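Local coordinates for protein ethylbenzene dehydrogenase beta-subunit (Aromatoleum aromaticum, PDB 2IVF) that binds three [4Fe-4S] clusters and one [3Fe-4S] cluster in a ferredoxin-like beta subunit, probably to pass electrons between cofactors, at residues 38-41 / 42-46; 30-33 / 34-37. All coordinates share one frame; numbering follows the deposited sequence.

Contact 1 of 2, residues 38-41 / 42-46. With SF4 (iron/sulfur cluster), chain U.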
# COMPACT_ATOMS: atom_id res chain seq x y z
N CYS B 38 9.80 9.68 7.76
CA CYS B 38 10.11 10.35 9.02
C CYS B 38 10.29 9.37 10.16
O CYS B 38 11.27 9.46 10.92
CB CYS B 38 8.99 11.28 9.43
SG CYS B 38 9.47 12.29 10.82
N LYS B 39 9.34 8.44 10.28
CA LYS B 39 9.23 7.58 11.46
C LYS B 39 10.46 6.71 11.59
O LYS B 39 10.95 6.46 12.69
CB LYS B 39 8.00 6.68 11.35
CG LYS B 39 7.53 6.06 12.70
CD LYS B 39 6.13 6.62 13.05
CE LYS B 39 5.71 6.45 14.45
NZ LYS B 39 6.44 7.31 15.38
N ASN B 40 10.93 6.24 10.45
CA ASN B 40 12.02 5.29 10.41
C ASN B 40 13.39 5.90 10.58
O ASN B 40 14.36 5.16 10.70
CB ASN B 40 11.90 4.40 9.16
CG ASN B 40 10.83 3.34 9.35
OD1 ASN B 40 11.09 2.29 9.95
ND2 ASN B 40 9.59 3.66 8.95
N ILE B 41 13.47 7.22 10.61
CA ILE B 41 14.66 7.88 11.15
C ILE B 41 14.47 8.34 12.58
O ILE B 41 15.29 8.00 13.45
CB ILE B 41 15.11 9.09 10.31
CG1 ILE B 41 15.17 8.72 8.85
CG2 ILE B 41 16.48 9.63 10.85
CD1 ILE B 41 15.21 9.92 7.89
N TRP B 42 13.40 9.09 12.84
CA TRP B 42 13.28 9.86 14.06
C TRP B 42 12.39 9.32 15.15
O TRP B 42 12.60 9.69 16.32
CB TRP B 42 12.84 11.31 13.78
CG TRP B 42 13.60 11.94 12.68
CD1 TRP B 42 13.10 12.30 11.48
CD2 TRP B 42 15.01 12.24 12.63
NE1 TRP B 42 14.08 12.83 10.68
CE2 TRP B 42 15.26 12.81 11.36
CE3 TRP B 42 16.07 12.08 13.52
CZ2 TRP B 42 16.54 13.20 10.96
CZ3 TRP B 42 17.34 12.49 13.13
CH2 TRP B 42 17.56 13.04 11.86
N THR B 43 11.37 8.54 14.83
CA THR B 43 10.34 8.31 15.85
C THR B 43 10.04 6.85 16.06
O THR B 43 8.89 6.45 16.16
CB THR B 43 9.02 9.13 15.61
OG1 THR B 43 8.44 8.82 14.34
CG2 THR B 43 9.33 10.60 15.66
N LYS B 44 11.10 6.08 16.21
CA LYS B 44 11.01 4.73 16.71
C LYS B 44 11.66 4.54 18.09
O LYS B 44 11.76 3.43 18.59
CB LYS B 44 11.61 3.77 15.68
CG LYS B 44 10.69 3.56 14.55
CD LYS B 44 11.32 2.81 13.38
CE LYS B 44 11.75 1.42 13.71
NZ LYS B 44 12.37 0.82 12.47
N ARG B 45 12.13 5.64 18.68
CA ARG B 45 12.69 5.64 20.02
C ARG B 45 11.59 5.51 21.07
O ARG B 45 10.48 5.98 20.84
CB ARG B 45 13.41 6.98 20.24
CG ARG B 45 14.59 7.19 19.33
CD ARG B 45 15.20 8.56 19.50
NE ARG B 45 14.44 9.55 18.77
CZ ARG B 45 13.75 10.54 19.33
NH1 ARG B 45 13.74 10.71 20.65
NH2 ARG B 45 13.08 11.37 18.55
N PRO B 46 11.86 4.84 22.20
CA PRO B 46 10.85 4.76 23.28
C PRO B 46 10.30 6.14 23.64
O PRO B 46 11.06 7.10 23.81
CB PRO B 46 11.63 4.15 24.45
CG PRO B 46 12.76 3.41 23.83
CD PRO B 46 13.09 4.10 22.54
FE1 SF4 U . 10.11 16.91 9.89
FE2 SF4 U . 10.07 14.29 9.95
FE3 SF4 U . 9.71 15.57 7.61
FE4 SF4 U . 12.18 15.53 8.68
S1 SF4 U . 11.01 13.72 7.90
S2 SF4 U . 11.10 17.38 7.89
S3 SF4 U . 11.68 15.59 10.96
S4 SF4 U . 8.31 15.60 9.49
O HOH W 1 14.27 2.57 11.34
O HOH W 2 13.94 6.44 15.93
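Helix 33-42 runs out in two successive backbone bonds, from W42 N to C38 O (2.9 Å), which also accepts I41 N, and from T43 N to K39 O, before T43 leaves helical geometry. From the last turn, K39 reaches forward past the helix end. Its chain bends at chi2 and chi4, crosses T43 at about a right angle and brings NZ to T43 OG1 and T43 O, each at 2.7 Å; M51 O is a further acceptor, and a long flexible chain with an ammonium donor can serve all three. K44 NZ donates to N40 OD1 at 3.2 Å, and N135 of the alpha subunit bonds both side chains, while N40 ND2 reaches back to V36 O. I41 lays CG2 over the six-membered ring of W42, 3.3 Å from its centroid and 7° off the normal, a CH-pi contact. The same indole lies edge-on beside C38 SG, and its CD1 comes to 3.6 Å from cluster sulfide S3. With SG anti to its own backbone N (chi1 -171°), C38 binds iron FE2 of the iron/sulfur cluster at this end of the helix at 2.3 Å. C38 is the last cysteine of a CX2CX2CX3C sequence, which, as in bacterial-type ferredoxins, serves a second cluster, its pocket lined also by W42 and W53.

Contact 2 of 2, residues 30-33 / 34-37; sequences GCQT and CTVA. With SF4 (iron/sulfur cluster), chain T.
The flat group here is the carboxamide of Q32, lying alongside T35: T35 OG1 donates to Q32 OE1 at 2.8 Å, tilted 35° from the amide plane. Y128 OH bonds the same oxygen and V56 O accepts from Q32 NE2, so the buried amide has its oxygen and nitrogen both bonded, which should hold its flip state. The bend at chi2 (-73°) folds the amide back over the first turn, where Q32 occupies the N-cap position. Its own carbonyl oxygen O receives V36 N at 3.1 Å, and T33 O receives A37 N at 2.8 Å. C31 and C34 belong to the CX2CX2CX3C motif of ferredoxins, whose first three cysteines serve one cluster: C31 SG binds iron FE4 and C34 SG binds iron FE2, both at 2.2 Å, with C28 and C230 also lining this cluster's pocket. The C31 thiolate also accepts T33 N, an N-H...S bond of 3.5 Å to SG that would probably ease its negative charge. G30 and Q32 both have positive phi where the loop curls round the cluster; G30 CA lies 3.8 Å from sulfide S3, with no side chain to intervene, and Q32 N comes to 3.3 Å from S3. V36, like Q32 and T35, packs on L867 of the alpha subunit.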
# COMPACT_ATOMS: atom_id res chain seq x y z
N GLY B 30 -1.98 9.82 -0.84
CA GLY B 30 -2.27 9.26 0.47
C GLY B 30 -1.51 7.97 0.79
O GLY B 30 -1.97 7.19 1.60
N CYS B 31 -0.33 7.80 0.21
CA CYS B 31 0.45 6.55 0.35
C CYS B 31 1.18 6.46 1.68
O CYS B 31 1.70 5.42 1.98
CB CYS B 31 1.45 6.39 -0.81
SG CYS B 31 2.81 7.63 -0.75
N GLN B 32 1.30 7.56 2.44
CA GLN B 32 1.98 7.54 3.76
C GLN B 32 3.51 7.25 3.69
O GLN B 32 4.14 6.99 4.70
CB GLN B 32 1.35 6.47 4.70
CG GLN B 32 -0.18 6.53 4.94
CD GLN B 32 -0.57 7.70 5.85
OE1 GLN B 32 0.24 8.12 6.66
NE2 GLN B 32 -1.80 8.23 5.72
N THR B 33 4.13 7.28 2.50
CA THR B 33 5.57 7.08 2.43
C THR B 33 6.30 8.15 3.23
O THR B 33 7.26 7.84 3.95
CB THR B 33 6.09 7.02 0.99
OG1 THR B 33 5.32 6.09 0.27
CG2 THR B 33 7.55 6.58 0.96
N CYS B 34 5.82 9.39 3.14
CA CYS B 34 6.37 10.46 3.93
C CYS B 34 6.29 10.19 5.46
O CYS B 34 7.25 10.48 6.19
CB CYS B 34 5.72 11.79 3.54
SG CYS B 34 3.90 11.68 3.63
N THR B 35 5.19 9.56 5.89
CA THR B 35 4.98 9.18 7.28
C THR B 35 6.05 8.22 7.75
O THR B 35 6.74 8.45 8.80
CB THR B 35 3.58 8.59 7.43
OG1 THR B 35 2.65 9.54 6.89
CG2 THR B 35 3.26 8.23 8.92
N VAL B 36 6.25 7.19 6.96
CA VAL B 36 7.25 6.16 7.30
C VAL B 36 8.68 6.67 7.12
O VAL B 36 9.57 6.21 7.84
CB VAL B 36 7.04 4.80 6.59
CG1 VAL B 36 5.56 4.28 6.75
CG2 VAL B 36 7.49 4.83 5.12
N ALA B 37 8.90 7.59 6.17
CA ALA B 37 10.22 8.17 5.93
C ALA B 37 10.67 8.85 7.21
O ALA B 37 11.75 8.60 7.71
CB ALA B 37 10.17 9.21 4.73
FE1 SF4 T . 1.22 12.30 -0.32
FE2 SF4 T . 3.14 11.69 1.54
FE3 SF4 T . 3.76 12.13 -1.04
FE4 SF4 T . 2.49 9.82 -0.44
S1 SF4 T . 4.55 10.42 0.26
S2 SF4 T . 2.04 11.23 -2.18
S3 SF4 T . 1.15 10.60 1.23
S4 SF4 T . 2.87 13.66 0.44

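How the contacts relate
Contacts 1 and 2 take the two ends of helix 33-42, their centres 13 Å apart, and their segments adjoin in sequence. Both are largely buried and both border the alpha subunit, but contact 2 sits deeper in the chain, whereas K44 and R45 in contact 1 are partly exposed. Each end serves a different [4Fe-4S] cluster, so one short helix spans two neighbouring sites. The chemistry follows the helix ends: at the start, a glutamine amide braces the first turn while backbone N-H groups and two cysteines face a cluster; at the finish, lysines satisfy carbonyl and amide oxygens, and a tryptophan borders a single cysteine.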